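PDB 5N1P: peptidoglycan-N-acetylglucosamine deacetylase BC_1974 from Bacillus cereus, which catalyses the metal-dependent removal of acetyl groups from N-acetylglucosamine residues of peptidoglycan, releasing acetate. Local coordinates for residues F8-G13 against M61-A66; G72-E77 against K94-P99; E77-Q82 against G117-W122; G109-V114 against N199-N204. All coordinates share one frame; numbering follows the deposited sequence.

Contact 1. Residues F8-G13 against M61-A66. With ZN (zinc ion), chain F; 8GK (~{N}-oxidanylnaphthalene-1-carboxamide), chain E.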
loop_
_atom_site.group_PDB
_atom_site.type_symbol
_atom_site.label_atom_id
_atom_site.label_comp_id
_atom_site.label_asym_id
_atom_site.label_seq_id
_atom_site.Cartn_x
_atom_site.Cartn_y
_atom_site.Cartn_z
ATOM N N PHE A 8 -1.182 -2.643 0.861
ATOM C CA PHE A 8 -0.957 -2.983 2.259
ATOM C C PHE A 8 0.164 -2.134 2.806
ATOM O O PHE A 8 1.285 -2.209 2.320
ATOM C CB PHE A 8 -0.607 -4.464 2.413
ATOM C CG PHE A 8 -1.681 -5.383 1.934
ATOM C CD1 PHE A 8 -2.743 -5.696 2.761
ATOM C CD2 PHE A 8 -1.650 -5.898 0.641
ATOM C CE1 PHE A 8 -3.769 -6.540 2.320
ATOM C CE2 PHE A 8 -2.668 -6.744 0.192
ATOM C CZ PHE A 8 -3.733 -7.054 1.034
ATOM N N ASP A 9 -0.150 -1.350 3.829
ATOM C CA ASP A 9 0.783 -0.409 4.451
ATOM C C ASP A 9 1.369 -0.908 5.772
ATOM O O ASP A 9 0.738 -1.694 6.486
ATOM C CB ASP A 9 0.084 0.921 4.765
ATOM C CG ASP A 9 -0.218 1.760 3.537
ATOM O OD1 ASP A 9 0.073 1.326 2.413
ATOM O OD2 ASP A 9 -0.776 2.880 3.720
ATOM N N ASP A 10 2.563 -0.398 6.082
ATOM C CA ASP A 10 3.188 -0.380 7.417
ATOM C C ASP A 10 4.047 -1.613 7.695
ATOM O O ASP A 10 4.654 -1.707 8.763
ATOM C CB ASP A 10 2.175 -0.224 8.570
ATOM C CG ASP A 10 1.369 1.082 8.519
ATOM O OD1 ASP A 10 1.713 2.016 7.772
ATOM O OD2 ASP A 10 0.376 1.184 9.275
ATOM N N GLY A 11 4.126 -2.539 6.745
ATOM C CA GLY A 11 4.897 -3.755 6.949
ATOM C C GLY A 11 6.349 -3.688 6.485
ATOM O O GLY A 11 6.899 -2.596 6.260
ATOM N N PRO A 12 6.996 -4.854 6.339
ATOM C CA PRO A 12 6.403 -6.172 6.618
ATOM C C PRO A 12 6.253 -6.466 8.101
ATOM O O PRO A 12 6.732 -5.723 8.969
ATOM C CB PRO A 12 7.399 -7.166 5.992
ATOM C CG PRO A 12 8.298 -6.343 5.105
ATOM C CD PRO A 12 8.333 -4.969 5.729
ATOM N N GLY A 13 5.582 -7.566 8.396
ATOM C CA GLY A 13 5.332 -7.929 9.777
ATOM C C GLY A 13 5.013 -9.399 9.889
ATOM O O GLY A 13 5.143 -10.145 8.923
ATOM N N MET A 61 10.419 6.290 6.619
ATOM C CA MET A 61 11.287 5.735 7.657
ATOM C C MET A 61 10.668 5.875 9.042
ATOM O O MET A 61 10.681 4.941 9.843
ATOM C CB MET A 61 12.650 6.441 7.658
ATOM C CG MET A 61 13.479 6.244 6.409
ATOM S SD MET A 61 13.916 4.526 6.020
ATOM C CE MET A 61 14.767 4.004 7.496
ATOM N N THR A 62 10.128 7.056 9.317
ATOM C CA THR A 62 9.666 7.397 10.660
ATOM C C THR A 62 8.156 7.333 10.820
ATOM O O THR A 62 7.658 7.243 11.945
ATOM C CB THR A 62 10.114 8.811 11.058
ATOM O OG1 THR A 62 9.441 9.780 10.235
ATOM C CG2 THR A 62 11.617 8.954 10.888
ATOM N N HIS A 63 7.432 7.440 9.710
ATOM C CA HIS A 63 5.972 7.539 9.748
ATOM C C HIS A 63 5.539 8.675 10.683
ATOM O O HIS A 63 4.503 8.590 11.351
ATOM C CB HIS A 63 5.352 6.203 10.188
ATOM C CG HIS A 63 3.948 5.986 9.705
ATOM N ND1 HIS A 63 2.860 6.637 10.246
ATOM C CD2 HIS A 63 3.454 5.152 8.757
ATOM C CE1 HIS A 63 1.759 6.233 9.638
ATOM N NE2 HIS A 63 2.091 5.326 8.734
ATOM N N ASN A 64 6.349 9.730 10.720
ATOM C CA ASN A 64 6.125 10.853 11.628
ATOM C C ASN A 64 5.596 12.063 10.857
ATOM O O ASN A 64 6.307 12.639 10.048
ATOM C CB ASN A 64 7.426 11.199 12.357
ATOM C CG ASN A 64 7.256 12.308 13.385
ATOM O OD1 ASN A 64 6.904 13.440 13.048
ATOM N ND2 ASN A 64 7.526 11.987 14.648
ATOM N N PHE A 65 4.343 12.428 11.110
ATOM C CA PHE A 65 3.682 13.534 10.411
ATOM C C PHE A 65 4.477 14.843 10.439
ATOM O O PHE A 65 4.662 15.493 9.412
ATOM C CB PHE A 65 2.296 13.753 11.015
ATOM C CG PHE A 65 1.451 14.732 10.259
ATOM C CD1 PHE A 65 1.490 16.081 10.558
ATOM C CD2 PHE A 65 0.594 14.291 9.255
ATOM C CE1 PHE A 65 0.701 16.985 9.864
ATOM C CE2 PHE A 65 -0.196 15.194 8.554
ATOM C CZ PHE A 65 -0.139 16.539 8.862
ATOM N N ALA A 66 4.942 15.230 11.618
ATOM C CA ALA A 66 5.678 16.484 11.764
ATOM C C ALA A 66 6.993 16.487 10.972
ATOM O O ALA A 66 7.343 17.481 10.323
ATOM C CB ALA A 66 5.945 16.763 13.242
HETATM ZN ZN ZN F . 0.890 3.996 7.562
HETATM C C1 8GK E . -1.575 5.533 6.721
HETATM C C2 8GK E . -2.713 6.398 7.153
HETATM C C3 8GK E . -2.891 6.620 8.511
HETATM C C4 8GK E . -3.930 7.436 8.945
HETATM C C5 8GK E . -4.783 8.041 8.021
HETATM C C6 8GK E . -4.600 7.820 6.661
HETATM C C7 8GK E . -3.559 7.000 6.229
HETATM C C8 8GK E . -4.100 7.643 10.307
HETATM C C9 8GK E . -3.252 7.042 11.233
HETATM C C10 8GK E . -2.217 6.223 10.796
HETATM C C11 8GK E . -2.040 6.019 9.434
HETATM O O12 8GK E . -0.457 5.970 6.907
HETATM N N13 8GK E . -1.770 4.326 6.193
HETATM O O14 8GK E . -0.812 3.352 6.470
HETATM O O HOH W 1 -0.560 3.479 9.265
#
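Asp10 and His63 converge on one zinc ion, the aspartate through OD1 and the histidine through NE2. Asp10 OD1 and His63 NE2 lie 3.5 Å apart as two ligands of the same metal, not as a hydrogen-bonded pair. The CB of Asp10 does not point at the other segment, yet its carboxylate turns in to the ion, and both Asp10 OD1 and O12 of the inhibitor approach the imidazole obliquely. That ring reaches the zinc because its CG stands anti to the backbone N (chi1 -155°), and His63 NE2 sits 2.1 Å from the ion. Asp10 OD2 accepts a bond of 2.5 Å from the water that also binds the metal. The hydroxamate of the inhibitor chelates the zinc unevenly, O14 at 2.1 Å and O12 at 2.5 Å. Asp9, the probable catalytic base, leans in with its OD2 2.8 Å from O14 of the inhibitor, while its OD1 is tied by a salt bridge to Arg97, a second-shell residue that would steady the carboxylate. Asp10 comes from the region after strand 2-9, His59 and His63 from the loop after strand 55-58, and together they form the Asp-His-His metal triad of the family 4 carbohydrate esterases.

Contact 2. Residues G72-E77 against K94-P99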
loop_
_atom_site.group_PDB
_atom_site.type_symbol
_atom_site.label_atom_id
_atom_site.label_comp_id
_atom_site.label_asym_id
_atom_site.label_seq_id
_atom_site.Cartn_x
_atom_site.Cartn_y
_atom_site.Cartn_z
ATOM N N GLY A 72 9.410 18.906 6.366
ATOM C CA GLY A 72 9.713 18.688 4.959
ATOM C C GLY A 72 10.651 17.545 4.611
ATOM O O GLY A 72 11.338 17.591 3.592
ATOM N N GLU A 73 10.674 16.509 5.439
ATOM C CA GLU A 73 11.595 15.389 5.204
ATOM C C GLU A 73 11.048 14.279 4.313
ATOM O O GLU A 73 11.725 13.268 4.125
ATOM C CB GLU A 73 12.030 14.770 6.537
ATOM C CG GLU A 73 12.861 15.702 7.413
ATOM C CD GLU A 73 14.195 16.053 6.785
ATOM O OE1 GLU A 73 14.742 15.212 6.039
ATOM O OE2 GLU A 73 14.699 17.168 7.039
ATOM N N TYR A 74 9.841 14.463 3.763
ATOM C CA TYR A 74 9.171 13.408 2.995
ATOM C C TYR A 74 10.071 12.767 1.944
ATOM O O TYR A 74 10.238 11.542 1.913
ATOM C CB TYR A 74 7.924 13.965 2.302
ATOM C CG TYR A 74 7.081 12.901 1.618
ATOM C CD1 TYR A 74 7.283 12.564 0.279
ATOM C CD2 TYR A 74 6.092 12.235 2.322
ATOM C CE1 TYR A 74 6.498 11.575 -0.341
ATOM C CE2 TYR A 74 5.308 11.266 1.723
ATOM C CZ TYR A 74 5.509 10.944 0.392
ATOM O OH TYR A 74 4.724 9.974 -0.192
ATOM N N VAL A 75 10.648 13.588 1.072
ATOM C CA VAL A 75 11.410 13.003 -0.027
ATOM C C VAL A 75 12.699 12.361 0.493
ATOM O O VAL A 75 13.069 11.274 0.040
ATOM C CB VAL A 75 11.717 14.035 -1.122
ATOM C CG1 VAL A 75 12.545 13.392 -2.227
ATOM C CG2 VAL A 75 10.412 14.575 -1.701
ATOM N N ASN A 76 13.352 12.991 1.465
ATOM C CA ASN A 76 14.551 12.390 2.053
ATOM C C ASN A 76 14.254 11.002 2.637
ATOM O O ASN A 76 15.015 10.053 2.418
ATOM C CB ASN A 76 15.150 13.302 3.128
ATOM C CG ASN A 76 15.710 14.583 2.556
ATOM O OD1 ASN A 76 16.116 14.622 1.395
ATOM N ND2 ASN A 76 15.744 15.639 3.367
ATOM N N GLU A 77 13.153 10.878 3.374
ATOM C CA GLU A 77 12.806 9.590 3.966
ATOM C C GLU A 77 12.468 8.561 2.912
ATOM O O GLU A 77 12.825 7.392 3.039
ATOM C CB GLU A 77 11.626 9.720 4.923
ATOM C CG GLU A 77 11.993 10.436 6.215
ATOM C CD GLU A 77 11.054 10.085 7.358
ATOM O OE1 GLU A 77 10.393 9.027 7.293
ATOM O OE2 GLU A 77 10.994 10.858 8.339
ATOM N N LYS A 94 9.751 3.486 -7.438
ATOM C CA LYS A 94 9.430 4.907 -7.570
ATOM C C LYS A 94 8.166 5.317 -6.813
ATOM O O LYS A 94 7.990 6.491 -6.524
ATOM C CB LYS A 94 9.272 5.292 -9.043
ATOM C CG LYS A 94 10.557 5.122 -9.866
ATOM C CD LYS A 94 11.742 5.820 -9.200
ATOM C CE LYS A 94 13.039 5.694 -10.019
ATOM N NZ LYS A 94 13.692 4.356 -9.889
ATOM N N LEU A 95 7.285 4.366 -6.501
ATOM C CA LEU A 95 5.995 4.730 -5.907
ATOM C C LEU A 95 6.056 4.824 -4.390
ATOM O O LEU A 95 6.553 3.924 -3.708
ATOM C CB LEU A 95 4.916 3.726 -6.327
ATOM C CG LEU A 95 3.485 4.103 -5.925
ATOM C CD1 LEU A 95 3.033 5.386 -6.638
ATOM C CD2 LEU A 95 2.563 2.926 -6.233
ATOM N N THR A 96 5.539 5.929 -3.866
ATOM C CA THR A 96 5.445 6.156 -2.439
ATOM C C THR A 96 3.973 6.269 -2.036
ATOM O O THR A 96 3.127 6.664 -2.833
ATOM C CB THR A 96 6.179 7.446 -2.010
ATOM O OG1 THR A 96 5.450 8.596 -2.482
ATOM C CG2 THR A 96 7.575 7.473 -2.596
ATOM N N ARG A 97 3.699 5.887 -0.801
ATOM C CA ARG A 97 2.378 6.054 -0.178
ATOM C C ARG A 97 2.585 6.938 1.049
ATOM O O ARG A 97 3.328 6.580 1.959
ATOM C CB ARG A 97 1.800 4.677 0.172
ATOM C CG ARG A 97 0.782 4.579 1.301
ATOM C CD ARG A 97 -0.622 5.038 0.919
ATOM N NE ARG A 97 -1.224 4.502 -0.300
ATOM C CZ ARG A 97 -1.853 3.330 -0.409
ATOM N NH1 ARG A 97 -1.872 2.473 0.608
ATOM N NH2 ARG A 97 -2.422 2.984 -1.564
ATOM N N PRO A 98 1.965 8.129 1.064
ATOM C CA PRO A 98 2.225 9.027 2.199
ATOM C C PRO A 98 1.596 8.534 3.491
ATOM O O PRO A 98 0.406 8.227 3.520
ATOM C CB PRO A 98 1.560 10.357 1.787
ATOM C CG PRO A 98 1.277 10.232 0.325
ATOM C CD PRO A 98 1.129 8.755 0.024
ATOM N N PRO A 99 2.388 8.473 4.566
ATOM C CA PRO A 99 1.739 8.279 5.857
ATOM C C PRO A 99 0.674 9.360 6.090
ATOM O O PRO A 99 0.928 10.535 5.838
ATOM C CB PRO A 99 2.896 8.405 6.841
ATOM C CG PRO A 99 4.086 7.909 6.071
ATOM C CD PRO A 99 3.856 8.399 4.660
#
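Thr96 OG1 is gripped from two directions, by Tyr74 OH, which donates to it over 2.8 Å, and by the backbone, since it is also hydrogen-bonded to the carbonyl O of Lys120 on the neighbouring strand. The bond pins the start of helix 74-89 to strand 95-96, which pairs in parallel with strand 120-121 in a small two-stranded sheet of the NodB homology domain. Tyr74 can span the gap because its CG lies anti to the backbone N (chi1 -173°), sending the phenol straight at a threonine that comes from the opposite direction. Pro98 meets the edge of the ring: its CA lies in the ring plane, and its CB packs 3.9 Å from Tyr74 CE2. The pyrrolidine also reaches the phenol oxygen, with Pro98 CG 3.5 Å from Tyr74 OH. All of this is buried, and Val114 and Val121 pack against the tyrosine as well. Arg97, between Thr96 and Pro98, turns away from the helix and gives its NE to the carbonyl O of Trp122. Pro99, which also lines the inhibitor pocket, makes the loosest touch, its CD 4.4 Å from Tyr74 CE2.

Contact 3. Residues E77-Q82 against G117-W122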
loop_
_atom_site.group_PDB
_atom_site.type_symbol
_atom_site.label_atom_id
_atom_site.label_comp_id
_atom_site.label_asym_id
_atom_site.label_seq_id
_atom_site.Cartn_x
_atom_site.Cartn_y
_atom_site.Cartn_z
ATOM N N GLU A 77 13.153 10.878 3.374
ATOM C CA GLU A 77 12.806 9.590 3.966
ATOM C C GLU A 77 12.468 8.561 2.912
ATOM O O GLU A 77 12.825 7.392 3.039
ATOM C CB GLU A 77 11.626 9.720 4.923
ATOM C CG GLU A 77 11.993 10.436 6.215
ATOM C CD GLU A 77 11.054 10.085 7.358
ATOM O OE1 GLU A 77 10.393 9.027 7.293
ATOM O OE2 GLU A 77 10.994 10.858 8.339
ATOM N N MET A 78 11.741 8.977 1.880
ATOM C CA MET A 78 11.370 8.023 0.848
ATOM C C MET A 78 12.610 7.528 0.090
ATOM O O MET A 78 12.681 6.353 -0.260
ATOM C CB MET A 78 10.355 8.624 -0.115
ATOM C CG MET A 78 8.991 8.866 0.545
ATOM S SD MET A 78 8.294 7.364 1.259
ATOM C CE MET A 78 6.777 7.990 1.942
ATOM N N LYS A 79 13.587 8.412 -0.121
ATOM C CA LYS A 79 14.837 8.051 -0.780
ATOM C C LYS A 79 15.632 7.071 0.087
ATOM O O LYS A 79 16.223 6.120 -0.421
ATOM C CB LYS A 79 15.683 9.296 -1.092
ATOM C CG LYS A 79 16.748 9.043 -2.160
ATOM C CD LYS A 79 17.440 10.328 -2.590
ATOM C CE LYS A 79 18.621 10.036 -3.511
ATOM N NZ LYS A 79 19.333 11.281 -3.925
ATOM N N GLU A 80 15.626 7.282 1.398
ATOM C CA GLU A 80 16.361 6.381 2.283
ATOM C C GLU A 80 15.735 4.984 2.259
ATOM O O GLU A 80 16.436 3.969 2.206
ATOM C CB GLU A 80 16.396 6.923 3.719
ATOM C CG GLU A 80 17.183 6.031 4.658
ATOM C CD GLU A 80 17.295 6.590 6.066
ATOM O OE1 GLU A 80 16.876 7.746 6.303
ATOM O OE2 GLU A 80 17.805 5.861 6.937
ATOM N N ASP A 81 14.410 4.953 2.303
ATOM C CA ASP A 81 13.639 3.713 2.292
ATOM C C ASP A 81 13.853 2.991 0.953
ATOM O O ASP A 81 14.054 1.770 0.900
ATOM C CB ASP A 81 12.165 4.059 2.532
ATOM C CG ASP A 81 11.321 2.881 2.995
ATOM O OD1 ASP A 81 11.846 1.829 3.425
ATOM O OD2 ASP A 81 10.077 3.042 2.939
ATOM N N GLN A 82 13.851 3.771 -0.122
ATOM C CA GLN A 82 14.113 3.248 -1.456
ATOM C C GLN A 82 15.437 2.481 -1.506
ATOM O O GLN A 82 15.509 1.380 -2.061
ATOM C CB GLN A 82 14.123 4.396 -2.455
ATOM C CG GLN A 82 14.354 3.996 -3.896
ATOM C CD GLN A 82 14.621 5.197 -4.754
ATOM O OE1 GLN A 82 15.589 5.933 -4.523
ATOM N NE2 GLN A 82 13.772 5.421 -5.753
ATOM N N GLY A 117 12.420 14.448 -7.637
ATOM C CA GLY A 117 13.154 13.297 -7.148
ATOM C C GLY A 117 12.844 12.011 -7.889
ATOM O O GLY A 117 13.437 10.976 -7.600
ATOM N N GLY A 118 11.916 12.072 -8.838
ATOM C CA GLY A 118 11.585 10.921 -9.663
ATOM C C GLY A 118 10.585 9.986 -9.006
ATOM O O GLY A 118 10.436 8.835 -9.421
ATOM N N PHE A 119 9.897 10.482 -7.986
ATOM C CA PHE A 119 8.939 9.657 -7.249
ATOM C C PHE A 119 7.515 9.872 -7.736
ATOM O O PHE A 119 7.194 10.914 -8.319
ATOM C CB PHE A 119 8.994 9.966 -5.748
ATOM C CG PHE A 119 10.274 9.574 -5.105
ATOM C CD1 PHE A 119 10.502 8.254 -4.753
ATOM C CD2 PHE A 119 11.264 10.509 -4.868
ATOM C CE1 PHE A 119 11.693 7.876 -4.161
ATOM C CE2 PHE A 119 12.455 10.127 -4.282
ATOM C CZ PHE A 119 12.662 8.809 -3.929
ATOM N N LYS A 120 6.666 8.885 -7.479
ATOM C CA LYS A 120 5.225 9.022 -7.623
ATOM C C LYS A 120 4.558 8.863 -6.255
ATOM O O LYS A 120 5.184 8.392 -5.298
ATOM C CB LYS A 120 4.651 7.985 -8.605
ATOM C CG LYS A 120 5.209 8.046 -10.026
ATOM C CD LYS A 120 4.815 9.329 -10.746
ATOM C CE LYS A 120 5.314 9.298 -12.190
ATOM N NZ LYS A 120 5.023 10.571 -12.904
ATOM N N VAL A 121 3.291 9.265 -6.172
ATOM C CA VAL A 121 2.538 9.211 -4.932
ATOM C C VAL A 121 1.179 8.581 -5.185
ATOM O O VAL A 121 0.428 9.055 -6.043
ATOM C CB VAL A 121 2.304 10.626 -4.330
ATOM C CG1 VAL A 121 1.251 10.566 -3.223
ATOM C CG2 VAL A 121 3.599 11.220 -3.817
ATOM N N TRP A 122 0.854 7.530 -4.436
ATOM C CA TRP A 122 -0.492 6.970 -4.473
ATOM C C TRP A 122 -1.149 7.095 -3.111
ATOM O O TRP A 122 -0.582 6.654 -2.090
ATOM C CB TRP A 122 -0.490 5.495 -4.890
ATOM C CG TRP A 122 -0.869 5.260 -6.319
ATOM C CD1 TRP A 122 -0.822 6.172 -7.346
ATOM C CD2 TRP A 122 -1.407 4.054 -6.872
ATOM N NE1 TRP A 122 -1.274 5.584 -8.513
ATOM C CE2 TRP A 122 -1.651 4.290 -8.240
ATOM C CE3 TRP A 122 -1.703 2.791 -6.340
ATOM C CZ2 TRP A 122 -2.182 3.319 -9.087
ATOM C CZ3 TRP A 122 -2.228 1.825 -7.186
ATOM C CH2 TRP A 122 -2.463 2.099 -8.542
HETATM O O HOH W 2 13.863 8.070 -7.476
#
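Residues 77-82 of helix 74-89 run past the loop that leads from helix 108-116 into strand 120-121, and the backbones stay well apart, with the CA atoms of Met78 and Phe119 8.6 Å from each other. Gly118 ends helix 108-116 in a Schellman motif, its positive phi (84°) of a kind that glycine adopts readily. Phe119 follows at once and bridges the gap between the backbones with its ring, which carries nearly all of the contact. Its CG stands anti to the carbonyl carbon (chi1 -67°), and the far end of the ring reaches the helix: Phe119 CZ comes to 3.9 Å from Lys79 CA, and CE1 to 4.3 Å from Met78 CB. The ring thus leans on the main chain of the helix as much as on its side chains, while the lysine carries its amine away. One turn on, Gln82 extends across the ring obliquely, its amide plane 30° from that of the phenyl group and NE2 3.6 Å from Phe119 CE1. The strongest partner of that nitrogen is the carbonyl O of Pro93; Gln82 NE2 also gives a bond of 3.2 Å to a water, which in turn donates to Gly117 O over 2.9 Å. Met58 of strand 55-58 and Thr96 also pack against Phe119. An aromatic residue set between a Schellman-capped helix end and the next strand here packs on a second helix, within the alpha/beta architecture of the NodB homology domain.

Contact 4. Residues G109-V114 against N199-N204; sequences GLRNKV and NFWHDN
Helix 108-116 passes a type I beta turn formed by Asn199 to His202, with the CA atoms of Arg111 and Asp203 8.4 Å apart. The arrangement is a cation-pi stack combined with a salt bridge, in which Arg111 reaches from the helix into the C-terminal tail. Its guanidinium lies nearly flat on Trp201, the planes 23° apart, and Arg111 NH1 sits over the centre of the indole, 3.3 Å from Trp201 CD2. Arg111 CD continues the stack as a CH-pi contact, 4.1 Å from the centroid of the five-membered ring of Trp201. Asp203 takes the edge of the guanidinium: Arg111 NE donates to Asp203 OD2 over 2.9 Å, in the guanidinium plane but bent to 140° at the hydrogen, while the carboxylate stands almost upright to that plane. Arg205 is a second salt-bridge partner for OD2. The indole NE1 is bonded to the carbonyl O of Ser102, and Arg111 NH1 to that of Leu106, which would limit rotation of both flat groups. Asn199 ties the turn to the residue after it, OD1 accepting from Asp203 N on a lone pair. A water completes the edge, taking a bond from Arg111 NH2 and giving one of 2.8 Å to Asp203 OD2.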
loop_
_atom_site.group_PDB
_atom_site.type_symbol
_atom_site.label_atom_id
_atom_site.label_comp_id
_atom_site.label_asym_id
_atom_site.label_seq_id
_atom_site.Cartn_x
_atom_site.Cartn_y
_atom_site.Cartn_z
ATOM N N GLY A 109 5.258 22.811 -2.423
ATOM C CA GLY A 109 6.701 22.690 -2.487
ATOM C C GLY A 109 7.149 21.247 -2.405
ATOM O O GLY A 109 8.077 20.848 -3.102
ATOM N N LEU A 110 6.502 20.467 -1.543
ATOM C CA LEU A 110 6.842 19.058 -1.405
ATOM C C LEU A 110 6.446 18.258 -2.639
ATOM O O LEU A 110 7.168 17.351 -3.045
ATOM C CB LEU A 110 6.183 18.458 -0.159
ATOM C CG LEU A 110 6.778 18.925 1.171
ATOM C CD1 LEU A 110 6.115 18.206 2.339
ATOM C CD2 LEU A 110 8.278 18.683 1.191
ATOM N N ARG A 111 5.311 18.590 -3.253
ATOM C CA ARG A 111 4.915 17.855 -4.454
ATOM C C ARG A 111 5.936 18.096 -5.574
ATOM O O ARG A 111 6.263 17.179 -6.326
ATOM C CB ARG A 111 3.502 18.241 -4.903
ATOM C CG ARG A 111 2.467 17.875 -3.872
ATOM C CD ARG A 111 1.056 17.796 -4.445
ATOM N NE ARG A 111 0.587 19.013 -5.109
ATOM C CZ ARG A 111 0.068 20.066 -4.480
ATOM N NH1 ARG A 111 0.016 20.099 -3.155
ATOM N NH2 ARG A 111 -0.360 21.106 -5.179
ATOM N N ASN A 112 6.462 19.315 -5.665
ATOM C CA ASN A 112 7.544 19.583 -6.615
ATOM C C ASN A 112 8.787 18.753 -6.313
ATOM O O ASN A 112 9.411 18.203 -7.221
ATOM C CB ASN A 112 7.899 21.068 -6.625
ATOM C CG ASN A 112 6.868 21.896 -7.339
ATOM O OD1 ASN A 112 6.110 21.379 -8.159
ATOM N ND2 ASN A 112 6.835 23.189 -7.042
ATOM N N LYS A 113 9.135 18.648 -5.034
ATOM C CA LYS A 113 10.297 17.857 -4.638
ATOM C C LYS A 113 10.104 16.383 -4.984
ATOM O O LYS A 113 11.046 15.702 -5.396
ATOM C CB LYS A 113 10.576 18.015 -3.143
ATOM C CG LYS A 113 11.083 19.390 -2.744
ATOM C CD LYS A 113 11.676 19.372 -1.344
ATOM C CE LYS A 113 12.272 20.725 -0.977
ATOM N NZ LYS A 113 13.267 21.175 -1.984
ATOM N N VAL A 114 8.881 15.895 -4.816
ATOM C CA VAL A 114 8.549 14.520 -5.180
ATOM C C VAL A 114 8.806 14.284 -6.661
ATOM O O VAL A 114 9.503 13.330 -7.038
ATOM C CB VAL A 114 7.067 14.201 -4.840
ATOM C CG1 VAL A 114 6.581 12.942 -5.557
ATOM C CG2 VAL A 114 6.893 14.075 -3.341
ATOM N N ASN A 199 -4.242 10.363 -6.367
ATOM C CA ASN A 199 -3.852 11.118 -5.179
ATOM C C ASN A 199 -4.896 12.178 -4.856
ATOM O O ASN A 199 -5.636 12.635 -5.733
ATOM C CB ASN A 199 -2.446 11.735 -5.339
ATOM C CG ASN A 199 -2.376 12.825 -6.393
ATOM O OD1 ASN A 199 -2.781 13.968 -6.152
ATOM N ND2 ASN A 199 -1.836 12.488 -7.559
ATOM N N PHE A 200 -4.946 12.550 -3.583
ATOM C CA PHE A 200 -5.996 13.428 -3.073
ATOM C C PHE A 200 -5.889 14.843 -3.629
ATOM O O PHE A 200 -6.876 15.579 -3.623
ATOM C CB PHE A 200 -5.952 13.458 -1.538
ATOM C CG PHE A 200 -6.319 12.151 -0.895
ATOM C CD1 PHE A 200 -7.357 11.374 -1.402
ATOM C CD2 PHE A 200 -5.629 11.696 0.224
ATOM C CE1 PHE A 200 -7.701 10.163 -0.809
ATOM C CE2 PHE A 200 -5.966 10.491 0.829
ATOM C CZ PHE A 200 -6.996 9.714 0.309
ATOM N N TRP A 201 -4.713 15.233 -4.113
ATOM C CA TRP A 201 -4.534 16.564 -4.702
ATOM C C TRP A 201 -4.976 16.618 -6.151
ATOM O O TRP A 201 -5.036 17.694 -6.734
ATOM C CB TRP A 201 -3.067 17.007 -4.616
ATOM C CG TRP A 201 -2.638 17.330 -3.226
ATOM C CD1 TRP A 201 -2.037 16.488 -2.338
ATOM C CD2 TRP A 201 -2.806 18.576 -2.552
ATOM N NE1 TRP A 201 -1.817 17.138 -1.143
ATOM C CE2 TRP A 201 -2.273 18.426 -1.255
ATOM C CE3 TRP A 201 -3.359 19.810 -2.915
ATOM C CZ2 TRP A 201 -2.267 19.461 -0.323
ATOM C CZ3 TRP A 201 -3.348 20.839 -1.987
ATOM C CH2 TRP A 201 -2.806 20.658 -0.707
ATOM N N HIS A 202 -5.259 15.455 -6.736
ATOM C CA HIS A 202 -5.522 15.356 -8.172
ATOM C C HIS A 202 -4.386 16.035 -8.934
ATOM O O HIS A 202 -4.597 16.729 -9.925
ATOM C CB HIS A 202 -6.887 15.966 -8.525
ATOM C CG HIS A 202 -8.041 15.297 -7.837
ATOM N ND1 HIS A 202 -9.332 15.780 -7.902
ATOM C CD2 HIS A 202 -8.097 14.188 -7.062
ATOM C CE1 HIS A 202 -10.132 14.995 -7.204
ATOM N NE2 HIS A 202 -9.407 14.023 -6.678
ATOM N N ASP A 203 -3.174 15.838 -8.424
ATOM C CA ASP A 203 -1.957 16.354 -9.041
ATOM C C ASP A 203 -1.483 15.326 -10.058
ATOM O O ASP A 203 -1.010 14.256 -9.684
ATOM C CB ASP A 203 -0.888 16.618 -7.971
ATOM C CG ASP A 203 0.371 17.276 -8.531
ATOM O OD1 ASP A 203 0.597 17.229 -9.756
ATOM O OD2 ASP A 203 1.149 17.825 -7.725
ATOM N N ASN A 204 -1.615 15.641 -11.344
ATOM C CA ASN A 204 -1.379 14.631 -12.366
ATOM C C ASN A 204 0.090 14.429 -12.680
ATOM O O ASN A 204 0.434 13.631 -13.551
ATOM C CB ASN A 204 -2.153 14.979 -13.633
ATOM C CG ASN A 204 -3.641 14.779 -13.456
ATOM O OD1 ASN A 204 -4.065 13.849 -12.768
ATOM N ND2 ASN A 204 -4.441 15.652 -14.059
HETATM O O HOH W 3 0.711 20.605 -7.745
#

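How the contacts relate
Contact 1 belongs to the metal site at the surface, contact 2 is fully buried, contact 3 only partly so, and contact 4 lies on the surface farther from the centre of the chain. Contacts 2 and 3 share Glu77 and both set helix 74-89 against the region of the small sheet, contact 2 at strand 95-96 and contact 3 at the loop entering strand 120-121. Glu77 also ties them to contact 1, its carboxylate accepting from Met61 N and Thr62 OG1. Contact 4 joins this core through helix 108-116, where Val114 packs on Tyr74 and Val121. The chemistry changes with place: metal coordination at the site, a hydroxyl bond and prolines inside, aromatic packing beside water, and charge on an indole at the periphery.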